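EF-P arginine 32 rhamnosyl-transferase (Pseudomonas putida KT2440, PDB 5NV8) is a rhamnosyltransferase of the EarP family, modelled here as a single chain with 2'-deoxy-thymidine-beta-L-rhamnose bound. Local coordinates at residues 43-48 with 377-382; 170-175 with 274-279; 242-247 with 251-256; 290-293 with 298-301; 320-325 with 366-371. All coordinates share one frame; numbering follows the deposited sequence.

Contact 1 (43-48 with 377-382); sequences AEHGLA and DLATAL
The imidazole of His45 meets the first turn of helix 378-387 with its edge: Thr380 OG1 lies near the ring plane, 3.7 Å from His45 NE2, while the backbone carbon of Ala379 approaches obliquely. A water shares that edge, bound to His45 NE2 at 2.9 Å. The same water donates to Glu44 OE1 and to Asp377 OD2, the latter at 2.7 Å, so it joins the two segments through three protein groups and sits between two carboxylates that would probably repel each other without it. The ring reaches this place because CG stands anti to the carbonyl carbon (chi1 -63°).

Across the contact Asp377 is the N-cap of its helix. Its OD2 accepts from Thr380 N, which comes from above the carboxylate plane, and its OD1 takes the hydroxyl of Thr380 at 2.7 Å on the syn side. A short acidic side chain suits this end, where first-turn N-H groups lack a carbonyl of a preceding turn and the helix dipole probably favours negative charge; threonine adds a second tie to the same carboxylate. Ala379, with only a methyl, lets the histidine come near the backbone.

The contact joins the loop between helix 30-43 and strand 48-51 to the start of helix 378-387. Gln40 of helix 30-43 touches Asp377 and Ala379, and Val383 of helix 378-387, one turn beyond Ala379, packs against His45.

Contact 2 (170-175 with 274-279); sequences LARRDG and LLWSCD
Arg173 and Trp276 bring their backbones nearest, their CA atoms 6.8 Å apart, where helix 169-177 passes the last turn of helix 268-277. Segment 170-175 is helical throughout; in segment 274-279 the helix runs to Ser277, and Cys278 is the first residue to leave helical geometry. Trp276 thus projects from a helix end, bridging the gap with its indole.

The aliphatic part of Arg173 lies over one face of that indole. Its CG stands 3.6 Å from the centroid of the five-membered ring of Trp276 and almost on the ring normal, only 6° off it, a CH-pi contact. With CG anti to the backbone N (chi1 -176°) CB and CG run along the ring, and a bend at chi3 then leads the guanidinium away. Its NE and NH2 make weak hydrogen bonds to Asp174 OD2, part of a salt bridge with 3.1 Å between NH2 and OD2, while Leu170 CD2 covers one guanidinium face. The far rim of the indole reaches the preceding peptide, Trp276 CZ3 lying 3.6 Å from Arg172 O. Arg172 NH1 comes within 4.0 Å of Trp276 CH2, and Arg172 NE is hydrogen-bonded to Ser168 OG.

Arginine serves two ends here, methylenes for the aromatic face and a charged tip for the acidic neighbour. Asp174 probably also eases the approach of a second positive group, Arg366 of helix 358-373. The contact is thus probably held by dispersion and CH-pi attraction, plus a hydrogen bond from Gln177 NE2 to Trp276 O, while the Arg173 guanidinium is partly balanced by Asp174, beyond the ring.

Contact 3 (242-247 with 251-256); sequences LGEGPL and DVRTRG
Arg255 sets out toward Leu242 and Glu244, and a bend at its second torsion (chi2 -79°) brings its guanidinium alongside them. Glu244 meets it from the opposite direction, its first torsion unstaggered (chi1 -25°) and the rest of the chain extended. Arg253 bends later, at chi3, and slides past Glu244 head to tail.

The carboxylate of Glu244 therefore lies between two arginines. Its OE2 meets Arg255 obliquely, forming a salt bridge with Arg255 NH2 at 2.6 Å, although the angle makes this a weak hydrogen bond. The same NH2 donates to the carbonyl of Leu242 at 3.3 Å, tilted out of the carbonyl plane, and Arg255 NH1 binds Thr254 O, 3.3 Å away and in the guanidinium plane. Together these bonds probably limit the rotation of the Arg255 group, and one of its faces rests on Leu242 CD2. The carboxylate stands over one face of Arg253, an attraction of charges with no N-H directed at the oxygen; the position of OE1 is doubtful. Against the opposite face of Arg253 lies Leu247 CD2, so a leucine methyl lies over one face of each guanidinium, and both arginines share the carboxylate of Glu244. Glycine suits the place of Gly243, where the chain leaves the helix with positive phi.

This is the loop connecting helix 235-242 to strand 252-255, an outermost strand of the six-stranded mixed sheet. Strand 258-263 runs antiparallel beside it, with Val260 against Leu242 and Arg253. Leu247 also touches Val235 and Ser239 of helix 235-242.

Contact 4 (290-293 with 298-301); sequences VRAQ and PMLW
Met299 reaches from its strand toward helix 287-295 and lays the end of its side chain in the angle between Ala292 and Gln293. The methyl does the closest touching: CE is 3.6 Å from Ala292 CB and 3.5 Å from Gln293 CG. Just behind it the sulfur passes beside the helix backbone, with SD 3.6 Å from Ala292 O. Met299 and Gln293 run at a slant to each other, and the glutamine takes part through its second methylene, CG, not its amide. This geometry follows from the torsions of Met299: CG sits between the backbone N and the carbonyl carbon (chi1 42°), and after an extended stretch the chain turns at chi3 (-61°), which swings CE round to both partners.

Alanine points its small methyl at the strand and allows the helix to come close, the CA atoms of Ala292 and Met299 being 6.8 Å apart. Methionine is flexible and unbranched, able to bend so that its thioether and methyl lie along the helix. Glutamine presents an apolar CG to the methionine methyl, although its CB points away from the strand, while its buried amide is satisfied elsewhere: OE1 by Trp368 NE1 and NE2 by Phe289 O.

The contact closes a beta-alpha-beta crossover in which strand 280-284 leads into helix 287-295 and returns as strand 299-302, parallel to the first. Such units are the building blocks of the Rossmann-like domains of GT-B glycosyltransferases, a fold this chain probably shares, and the side chain of Ala292 lies about 9 Å from the bound 2'-deoxy-thymidine-beta-L-rhamnose.

Contact 5 (320-325 with 366-371); sequences AHYRCG and RLWGAR
Tyr322 turns the edge of its ring onto a face of the Trp368 indole, overlapping its five-membered ring in a T-shaped stack. This is helix-to-helix packing, the last turn of helix 315-322 lying against the C-terminal half of helix 358-373. The ring centroids are 4.7 Å apart and the planes make an angle of 68°. Two neighbouring carbons of the tyrosine do the touching: CE1 lies 3.5 Å from Trp368 CG, and CD1 lies 3.5 Å from Trp368 CD2, above the middle of the bicyclic system. In such an arrangement the slightly positive ring hydrogens face the electron-rich indole.

Both rings extend from their helices with CG anti to the backbone N (chi1 178° for Trp368), which carries them into the gap between the two axes. The tyrosine backbone helps as well, since its CA makes an off-centre CH-pi contact with the six-membered ring, 4.3 Å from the centroid. Tyrosine belongs here because its flat ring fits among other aromatics: Phe318, His364 and Trp338 all meet it, and Leu334 of helix 328-343 adds an aliphatic neighbour. Tryptophan, the largest side chain, spans the distance between helices whose nearest CA atoms, those of Tyr322 and Trp368, are 7.3 Å apart.

At the six-membered end of the indole, His321, an exposed residue, contributes its CB and backbone carbonyl. Its CB touches Trp368 CH2 at 3.6 Å, and the carbonyl oxygen His321 O approaches Trp368 CZ3 obliquely, at 3.3 Å.

Contacts 2, 4 and 5 form a connected group with contact 4 near the chain's centre, about 12 Å between centres from each of the others. Leu275 of contact 2 packs on the helix of contact 4, Met299 on Tyr322 of contact 5, and contacts 2 and 5 touch at Arg173 and Arg366. Contact 3 lies at outermost strand 252-255 of the mixed sheet, whose other edge strand, 299-302, belongs to contact 4. Along the chain contact 3 falls between the segments of contact 2; contacts 4 and 5 follow, and contact 1 encloses all. Contact 1, about 44 Å from contact 3 between centres, returns the C-terminal part to the N-terminal part, consistent with a two-domain GT-B architecture.

Contact 1 (43-48 with 377-382)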
# COMPACT_ATOMS: atom_id res chain seq x y z
N ALA A 43 -9.98 -8.37 -17.03
CA ALA A 43 -10.39 -9.59 -16.34
C ALA A 43 -11.84 -9.52 -15.89
O ALA A 43 -12.60 -10.49 -16.05
CB ALA A 43 -9.47 -9.86 -15.16
N GLU A 44 -12.26 -8.39 -15.32
CA GLU A 44 -13.59 -8.27 -14.75
C GLU A 44 -14.60 -7.61 -15.68
O GLU A 44 -15.80 -7.68 -15.42
CB GLU A 44 -13.53 -7.50 -13.42
CG GLU A 44 -12.63 -8.14 -12.38
CD GLU A 44 -12.74 -7.48 -11.02
OE1 GLU A 44 -13.80 -6.89 -10.74
OE2 GLU A 44 -11.77 -7.56 -10.24
N HIS A 45 -14.14 -6.98 -16.77
CA HIS A 45 -15.04 -6.28 -17.67
C HIS A 45 -14.86 -6.66 -19.13
O HIS A 45 -15.55 -6.10 -19.99
CB HIS A 45 -14.88 -4.76 -17.50
CG HIS A 45 -15.25 -4.26 -16.14
ND1 HIS A 45 -16.50 -3.76 -15.84
CD2 HIS A 45 -14.54 -4.22 -14.98
CE1 HIS A 45 -16.54 -3.42 -14.57
NE2 HIS A 45 -15.37 -3.69 -14.02
N GLY A 46 -13.96 -7.60 -19.44
CA GLY A 46 -13.83 -8.12 -20.79
C GLY A 46 -13.50 -7.08 -21.84
O GLY A 46 -13.97 -7.18 -22.97
N LEU A 47 -12.70 -6.07 -21.49
CA LEU A 47 -12.36 -5.00 -22.41
C LEU A 47 -11.01 -5.25 -23.05
O LEU A 47 -10.14 -5.91 -22.48
CB LEU A 47 -12.34 -3.65 -21.68
CG LEU A 47 -13.68 -3.11 -21.19
CD1 LEU A 47 -13.46 -2.05 -20.12
CD2 LEU A 47 -14.49 -2.55 -22.35
N ALA A 48 -10.85 -4.72 -24.26
CA ALA A 48 -9.57 -4.78 -24.97
C ALA A 48 -8.81 -3.51 -24.65
O ALA A 48 -9.08 -2.45 -25.21
CB ALA A 48 -9.79 -4.94 -26.47
N ASP A 377 -16.01 -0.42 -6.73
CA ASP A 377 -14.60 -0.13 -6.97
C ASP A 377 -14.45 0.89 -8.09
O ASP A 377 -15.42 1.34 -8.71
CB ASP A 377 -13.85 -1.41 -7.30
CG ASP A 377 -14.36 -2.07 -8.57
OD1 ASP A 377 -15.53 -2.48 -8.60
OD2 ASP A 377 -13.58 -2.17 -9.54
N LEU A 378 -13.19 1.25 -8.37
CA LEU A 378 -12.92 2.28 -9.37
C LEU A 378 -13.13 1.76 -10.78
O LEU A 378 -13.66 2.48 -11.64
CB LEU A 378 -11.50 2.81 -9.19
CG LEU A 378 -11.16 4.03 -10.05
CD1 LEU A 378 -11.85 5.27 -9.50
CD2 LEU A 378 -9.66 4.22 -10.13
N ALA A 379 -12.70 0.52 -11.06
CA ALA A 379 -12.87 -0.03 -12.40
C ALA A 379 -14.34 -0.09 -12.79
O ALA A 379 -14.71 0.24 -13.92
CB ALA A 379 -12.23 -1.42 -12.48
N THR A 380 -15.20 -0.52 -11.86
CA THR A 380 -16.64 -0.48 -12.12
C THR A 380 -17.12 0.96 -12.27
O THR A 380 -17.99 1.25 -13.11
CB THR A 380 -17.39 -1.18 -10.98
OG1 THR A 380 -16.94 -2.54 -10.88
CG2 THR A 380 -18.90 -1.16 -11.24
N ALA A 381 -16.56 1.88 -11.48
CA ALA A 381 -16.96 3.28 -11.58
C ALA A 381 -16.57 3.88 -12.93
O ALA A 381 -17.24 4.79 -13.42
CB ALA A 381 -16.34 4.09 -10.44
N LEU A 382 -15.50 3.38 -13.54
CA LEU A 382 -15.12 3.86 -14.86
C LEU A 382 -15.96 3.24 -15.97
O LEU A 382 -16.16 3.86 -17.01
CB LEU A 382 -13.63 3.60 -15.11
CG LEU A 382 -12.66 4.35 -14.19
CD1 LEU A 382 -11.22 3.98 -14.51
CD2 LEU A 382 -12.86 5.85 -14.31
O HOH W 1 -14.02 -4.02 -11.44

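Contact 2 (170-175 with 274-279)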
# COMPACT_ATOMS: atom_id res chain seq x y z
N LEU A 170 -10.78 -9.35 -1.38
CA LEU A 170 -11.10 -9.61 0.02
C LEU A 170 -11.27 -11.10 0.28
O LEU A 170 -10.82 -11.61 1.32
CB LEU A 170 -12.37 -8.85 0.41
CG LEU A 170 -12.30 -7.32 0.46
CD1 LEU A 170 -13.40 -6.78 1.37
CD2 LEU A 170 -10.94 -6.84 0.92
N ALA A 171 -11.89 -11.82 -0.66
CA ALA A 171 -12.04 -13.27 -0.49
C ALA A 171 -10.69 -13.97 -0.54
O ALA A 171 -10.43 -14.89 0.25
CB ALA A 171 -12.98 -13.83 -1.56
N ARG A 172 -9.81 -13.57 -1.46
CA ARG A 172 -8.47 -14.15 -1.51
C ARG A 172 -7.66 -13.79 -0.28
O ARG A 172 -6.77 -14.56 0.12
CB ARG A 172 -7.74 -13.68 -2.77
CG ARG A 172 -8.24 -14.33 -4.06
CD ARG A 172 -7.39 -13.92 -5.26
NE ARG A 172 -7.82 -12.65 -5.83
CZ ARG A 172 -7.17 -11.50 -5.68
NH1 ARG A 172 -6.05 -11.46 -4.97
NH2 ARG A 172 -7.63 -10.39 -6.24
N ARG A 173 -7.94 -12.64 0.34
CA ARG A 173 -7.25 -12.26 1.57
C ARG A 173 -7.64 -13.19 2.72
O ARG A 173 -6.77 -13.68 3.45
CB ARG A 173 -7.57 -10.81 1.91
CG ARG A 173 -6.82 -10.27 3.13
CD ARG A 173 -7.53 -9.05 3.71
NE ARG A 173 -8.94 -9.30 3.95
CZ ARG A 173 -9.76 -8.47 4.60
NH1 ARG A 173 -9.30 -7.32 5.08
NH2 ARG A 173 -11.03 -8.79 4.77
N ASP A 174 -8.94 -13.44 2.88
CA ASP A 174 -9.41 -14.24 4.01
C ASP A 174 -8.92 -15.68 3.92
O ASP A 174 -8.51 -16.25 4.94
CB ASP A 174 -10.94 -14.20 4.05
CG ASP A 174 -11.47 -12.82 4.37
OD1 ASP A 174 -12.71 -12.64 4.38
OD2 ASP A 174 -10.65 -11.91 4.61
N GLY A 175 -8.94 -16.27 2.73
CA GLY A 175 -8.45 -17.63 2.58
C GLY A 175 -6.97 -17.76 2.86
O GLY A 175 -6.51 -18.80 3.35
N LEU A 274 2.56 -10.36 1.21
CA LEU A 274 3.38 -9.76 2.25
C LEU A 274 2.53 -8.95 3.22
O LEU A 274 2.61 -9.13 4.44
CB LEU A 274 4.46 -8.88 1.62
CG LEU A 274 5.57 -8.39 2.56
CD1 LEU A 274 6.21 -9.56 3.30
CD2 LEU A 274 6.62 -7.60 1.80
N LEU A 275 1.69 -8.05 2.68
CA LEU A 275 0.84 -7.22 3.54
C LEU A 275 -0.08 -8.08 4.40
O LEU A 275 -0.24 -7.82 5.59
CB LEU A 275 0.03 -6.25 2.69
CG LEU A 275 0.79 -5.20 1.88
CD1 LEU A 275 -0.17 -4.39 1.01
CD2 LEU A 275 1.59 -4.27 2.79
N TRP A 276 -0.68 -9.11 3.80
CA TRP A 276 -1.58 -9.99 4.55
C TRP A 276 -0.86 -10.77 5.64
O TRP A 276 -1.51 -11.24 6.58
CB TRP A 276 -2.28 -10.96 3.59
CG TRP A 276 -3.00 -10.30 2.46
CD1 TRP A 276 -3.39 -8.99 2.38
CD2 TRP A 276 -3.43 -10.92 1.23
NE1 TRP A 276 -4.03 -8.76 1.18
CE2 TRP A 276 -4.07 -9.93 0.46
CE3 TRP A 276 -3.33 -12.22 0.71
CZ2 TRP A 276 -4.61 -10.19 -0.80
CZ3 TRP A 276 -3.87 -12.47 -0.54
CH2 TRP A 276 -4.50 -11.47 -1.28
N SER A 277 0.46 -10.92 5.54
CA SER A 277 1.21 -11.78 6.45
C SER A 277 1.68 -11.06 7.71
O SER A 277 1.83 -11.71 8.75
CB SER A 277 2.42 -12.38 5.72
OG SER A 277 2.02 -13.43 4.86
N CYS A 278 1.89 -9.76 7.65
CA CYS A 278 2.47 -8.99 8.74
C CYS A 278 1.39 -8.40 9.64
O CYS A 278 0.25 -8.18 9.22
CB CYS A 278 3.36 -7.87 8.19
SG CYS A 278 4.58 -8.38 6.99
N ASP A 279 1.77 -8.13 10.89
CA ASP A 279 0.85 -7.53 11.85
C ASP A 279 0.82 -6.01 11.77
O ASP A 279 -0.06 -5.39 12.38
CB ASP A 279 1.21 -7.97 13.27
CG ASP A 279 1.37 -9.47 13.39
OD1 ASP A 279 0.39 -10.19 13.11
OD2 ASP A 279 2.47 -9.92 13.76

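Contact 3 (242-247 with 251-256)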
# COMPACT_ATOMS: atom_id res chain seq x y z
N LEU A 242 22.35 0.60 11.28
CA LEU A 242 23.07 -0.58 11.75
C LEU A 242 24.58 -0.33 11.80
O LEU A 242 25.27 -0.92 12.64
CB LEU A 242 22.76 -1.78 10.86
CG LEU A 242 21.34 -2.32 10.98
CD1 LEU A 242 20.89 -2.94 9.66
CD2 LEU A 242 21.24 -3.33 12.11
N GLY A 243 25.09 0.53 10.93
CA GLY A 243 26.47 0.96 11.00
C GLY A 243 27.48 0.07 10.31
O GLY A 243 28.67 0.41 10.29
N GLU A 244 27.06 -1.06 9.75
CA GLU A 244 27.98 -1.97 9.09
C GLU A 244 27.98 -1.66 7.58
O GLU A 244 27.58 -0.57 7.16
CB GLU A 244 27.60 -3.41 9.42
CG GLU A 244 26.85 -3.57 10.73
CD GLU A 244 26.94 -4.97 11.31
OE1 GLU A 244 26.67 -5.94 10.58
OE2 GLU A 244 27.27 -5.10 12.50
N GLY A 245 28.43 -2.62 6.77
CA GLY A 245 28.58 -2.40 5.36
C GLY A 245 27.24 -2.26 4.65
O GLY A 245 26.17 -2.28 5.27
N PRO A 246 27.30 -2.10 3.33
CA PRO A 246 26.07 -1.96 2.55
C PRO A 246 25.19 -3.20 2.64
O PRO A 246 25.69 -4.33 2.67
CB PRO A 246 26.57 -1.74 1.12
CG PRO A 246 27.98 -1.28 1.27
CD PRO A 246 28.50 -1.97 2.49
N LEU A 247 23.89 -2.98 2.70
CA LEU A 247 22.91 -4.06 2.79
C LEU A 247 22.20 -4.23 1.46
O LEU A 247 21.72 -3.25 0.87
CB LEU A 247 21.88 -3.78 3.89
CG LEU A 247 22.39 -3.86 5.33
CD1 LEU A 247 21.22 -4.07 6.27
CD2 LEU A 247 23.39 -4.99 5.45
N ASP A 251 20.38 -10.11 3.13
CA ASP A 251 20.97 -9.84 4.43
C ASP A 251 19.89 -9.71 5.50
O ASP A 251 18.88 -9.02 5.31
CB ASP A 251 21.80 -8.56 4.38
CG ASP A 251 23.03 -8.70 3.51
OD1 ASP A 251 23.37 -9.85 3.13
OD2 ASP A 251 23.66 -7.67 3.19
N VAL A 252 20.10 -10.39 6.63
CA VAL A 252 19.21 -10.31 7.78
C VAL A 252 20.08 -10.16 9.03
O VAL A 252 21.01 -10.95 9.25
CB VAL A 252 18.27 -11.53 7.88
CG1 VAL A 252 19.04 -12.83 8.03
CG2 VAL A 252 17.28 -11.37 9.02
N ARG A 253 19.80 -9.13 9.83
CA ARG A 253 20.65 -8.78 10.96
C ARG A 253 19.79 -8.43 12.18
O ARG A 253 18.71 -7.86 12.05
CB ARG A 253 21.58 -7.60 10.63
CG ARG A 253 22.27 -7.70 9.27
CD ARG A 253 23.20 -6.52 9.02
NE ARG A 253 24.51 -6.96 8.54
CZ ARG A 253 25.43 -6.14 8.05
NH1 ARG A 253 25.21 -4.83 8.01
NH2 ARG A 253 26.60 -6.62 7.64
N THR A 254 20.31 -8.77 13.36
CA THR A 254 19.59 -8.62 14.61
C THR A 254 20.31 -7.65 15.53
O THR A 254 21.54 -7.69 15.66
CB THR A 254 19.43 -9.98 15.32
OG1 THR A 254 18.71 -10.88 14.47
CG2 THR A 254 18.67 -9.82 16.64
N ARG A 255 19.54 -6.76 16.17
CA ARG A 255 20.03 -5.87 17.21
C ARG A 255 19.01 -5.86 18.34
O ARG A 255 17.93 -5.27 18.19
CB ARG A 255 20.26 -4.45 16.69
CG ARG A 255 21.32 -4.35 15.62
CD ARG A 255 22.71 -4.38 16.23
NE ARG A 255 23.70 -3.89 15.27
CZ ARG A 255 24.16 -4.61 14.25
NH1 ARG A 255 23.74 -5.85 14.05
NH2 ARG A 255 25.06 -4.08 13.43
N GLY A 256 19.34 -6.51 19.45
CA GLY A 256 18.43 -6.59 20.58
C GLY A 256 17.15 -7.35 20.26
O GLY A 256 17.19 -8.56 19.99

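Contact 4 (290-293 with 298-301)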
# COMPACT_ATOMS: atom_id res chain seq x y z
N VAL A 290 -3.35 2.05 -0.52
CA VAL A 290 -4.68 1.45 -0.58
C VAL A 290 -4.60 -0.07 -0.41
O VAL A 290 -5.46 -0.67 0.25
CB VAL A 290 -5.37 1.84 -1.89
CG1 VAL A 290 -6.69 1.10 -2.05
CG2 VAL A 290 -5.59 3.34 -1.95
N ARG A 291 -3.59 -0.70 -1.00
CA ARG A 291 -3.42 -2.14 -0.85
C ARG A 291 -3.36 -2.54 0.62
O ARG A 291 -3.93 -3.56 1.02
CB ARG A 291 -2.16 -2.60 -1.58
CG ARG A 291 -2.28 -2.54 -3.09
CD ARG A 291 -3.03 -3.75 -3.60
NE ARG A 291 -4.34 -3.40 -4.13
CZ ARG A 291 -5.16 -4.26 -4.72
NH1 ARG A 291 -4.80 -5.53 -4.85
NH2 ARG A 291 -6.34 -3.85 -5.17
N ALA A 292 -2.66 -1.75 1.45
CA ALA A 292 -2.58 -2.07 2.87
C ALA A 292 -3.92 -1.85 3.57
O ALA A 292 -4.19 -2.48 4.59
CB ALA A 292 -1.48 -1.24 3.53
N GLN A 293 -4.76 -0.95 3.04
CA GLN A 293 -6.09 -0.77 3.61
C GLN A 293 -6.95 -2.00 3.37
O GLN A 293 -7.69 -2.43 4.27
CB GLN A 293 -6.74 0.49 3.04
CG GLN A 293 -6.07 1.79 3.48
CD GLN A 293 -6.67 3.03 2.84
OE1 GLN A 293 -7.81 3.40 3.11
NE2 GLN A 293 -5.90 3.69 1.98
N PRO A 298 -3.26 -3.22 11.04
CA PRO A 298 -2.76 -1.88 11.39
C PRO A 298 -1.66 -1.45 10.45
O PRO A 298 -0.81 -2.25 10.04
CB PRO A 298 -2.25 -2.07 12.82
CG PRO A 298 -3.08 -3.17 13.37
CD PRO A 298 -3.34 -4.10 12.22
N MET A 299 -1.67 -0.17 10.08
CA MET A 299 -0.82 0.31 9.00
C MET A 299 -0.26 1.69 9.31
O MET A 299 -0.64 2.33 10.29
CB MET A 299 -1.58 0.35 7.67
CG MET A 299 -2.99 0.90 7.80
SD MET A 299 -3.95 0.67 6.29
CE MET A 299 -2.96 1.63 5.15
N LEU A 300 0.63 2.14 8.44
CA LEU A 300 1.23 3.46 8.53
C LEU A 300 1.49 3.97 7.11
O LEU A 300 1.83 3.19 6.22
CB LEU A 300 2.54 3.43 9.33
CG LEU A 300 3.21 4.77 9.63
CD1 LEU A 300 2.20 5.76 10.20
CD2 LEU A 300 4.38 4.57 10.58
N TRP A 301 1.33 5.28 6.92
CA TRP A 301 1.41 5.91 5.61
C TRP A 301 2.53 6.94 5.60
O TRP A 301 2.72 7.67 6.58
CB TRP A 301 0.08 6.57 5.24
CG TRP A 301 -0.01 7.09 3.83
CD1 TRP A 301 0.69 6.65 2.74
CD2 TRP A 301 -0.86 8.14 3.37
NE1 TRP A 301 0.32 7.37 1.63
CE2 TRP A 301 -0.62 8.29 1.98
CE3 TRP A 301 -1.80 8.98 3.98
CZ2 TRP A 301 -1.29 9.23 1.21
CZ3 TRP A 301 -2.46 9.91 3.21
CH2 TRP A 301 -2.20 10.04 1.84

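Contact 5 (320-325 with 366-371)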
# COMPACT_ATOMS: atom_id res chain seq x y z
N ALA A 320 -9.20 12.44 8.99
CA ALA A 320 -10.51 12.92 9.44
C ALA A 320 -11.57 11.83 9.33
O ALA A 320 -12.43 11.71 10.21
CB ALA A 320 -10.92 14.16 8.63
N HIS A 321 -11.52 11.03 8.27
CA HIS A 321 -12.39 9.86 8.16
C HIS A 321 -11.84 8.65 8.88
O HIS A 321 -12.61 7.85 9.43
CB HIS A 321 -12.63 9.50 6.69
CG HIS A 321 -12.74 10.67 5.77
ND1 HIS A 321 -11.63 11.32 5.26
CD2 HIS A 321 -13.82 11.31 5.27
CE1 HIS A 321 -12.03 12.31 4.48
NE2 HIS A 321 -13.35 12.33 4.47
N TYR A 322 -10.51 8.49 8.90
CA TYR A 322 -9.90 7.26 9.41
C TYR A 322 -10.04 7.13 10.92
O TYR A 322 -10.09 6.01 11.44
CB TYR A 322 -8.43 7.21 9.01
CG TYR A 322 -7.83 5.82 9.04
CD1 TYR A 322 -8.22 4.85 8.12
CD2 TYR A 322 -6.87 5.47 9.98
CE1 TYR A 322 -7.67 3.58 8.13
CE2 TYR A 322 -6.32 4.20 10.01
CZ TYR A 322 -6.72 3.26 9.08
OH TYR A 322 -6.18 1.99 9.10
N ARG A 323 -10.12 8.25 11.64
CA ARG A 323 -10.06 8.25 13.09
C ARG A 323 -11.43 8.21 13.76
O ARG A 323 -11.50 8.27 15.00
CB ARG A 323 -9.31 9.50 13.57
CG ARG A 323 -10.17 10.75 13.60
CD ARG A 323 -9.36 12.00 13.84
NE ARG A 323 -9.55 12.49 15.20
CZ ARG A 323 -9.06 13.64 15.65
NH1 ARG A 323 -8.37 14.43 14.85
NH2 ARG A 323 -9.27 14.00 16.91
N CYS A 324 -12.51 8.09 12.99
CA CYS A 324 -13.84 8.43 13.51
C CYS A 324 -14.28 7.51 14.65
O CYS A 324 -14.87 7.98 15.63
CB CYS A 324 -14.86 8.39 12.37
SG CYS A 324 -14.89 9.90 11.37
N GLY A 325 -14.00 6.21 14.55
CA GLY A 325 -14.58 5.27 15.49
C GLY A 325 -13.82 4.99 16.78
O GLY A 325 -14.37 4.32 17.66
N ARG A 366 -9.60 -3.47 10.50
CA ARG A 366 -10.53 -4.37 9.83
C ARG A 366 -11.81 -3.64 9.45
O ARG A 366 -12.33 -3.82 8.33
CB ARG A 366 -10.86 -5.56 10.73
CG ARG A 366 -9.66 -6.38 11.15
CD ARG A 366 -9.15 -7.23 10.00
NE ARG A 366 -10.19 -8.07 9.43
CZ ARG A 366 -9.96 -9.10 8.63
NH1 ARG A 366 -8.72 -9.41 8.28
NH2 ARG A 366 -10.98 -9.82 8.16
N LEU A 367 -12.34 -2.82 10.35
CA LEU A 367 -13.61 -2.14 10.09
C LEU A 367 -13.49 -1.11 8.97
O LEU A 367 -14.46 -0.88 8.24
CB LEU A 367 -14.11 -1.47 11.38
CG LEU A 367 -14.61 -2.43 12.46
CD1 LEU A 367 -14.44 -1.83 13.85
CD2 LEU A 367 -16.06 -2.81 12.21
N TRP A 368 -12.32 -0.49 8.82
CA TRP A 368 -12.14 0.47 7.73
C TRP A 368 -12.14 -0.21 6.37
O TRP A 368 -12.75 0.29 5.42
CB TRP A 368 -10.85 1.27 7.93
CG TRP A 368 -10.61 2.25 6.82
CD1 TRP A 368 -9.83 2.06 5.71
CD2 TRP A 368 -11.16 3.56 6.70
NE1 TRP A 368 -9.86 3.18 4.92
CE2 TRP A 368 -10.67 4.11 5.50
CE3 TRP A 368 -12.03 4.32 7.49
CZ2 TRP A 368 -11.02 5.40 5.08
CZ3 TRP A 368 -12.37 5.60 7.07
CH2 TRP A 368 -11.86 6.12 5.87
N GLY A 369 -11.46 -1.35 6.26
CA GLY A 369 -11.45 -2.07 5.00
C GLY A 369 -12.83 -2.55 4.59
O GLY A 369 -13.21 -2.46 3.42
N ALA A 370 -13.60 -3.07 5.55
CA ALA A 370 -14.95 -3.53 5.25
C ALA A 370 -15.86 -2.37 4.87
O ALA A 370 -16.69 -2.50 3.96
CB ALA A 370 -15.53 -4.30 6.45
N ARG A 371 -15.74 -1.24 5.57
CA ARG A 371 -16.53 -0.07 5.22
C ARG A 371 -16.15 0.47 3.84
O ARG A 371 -17.02 0.83 3.05
CB ARG A 371 -16.34 1.02 6.28
CG ARG A 371 -16.83 2.40 5.87
CD ARG A 371 -16.32 3.47 6.82
NE ARG A 371 -15.83 4.65 6.11
CZ ARG A 371 -16.51 5.79 6.01
NH1 ARG A 371 -17.70 5.91 6.58
NH2 ARG A 371 -15.99 6.81 5.33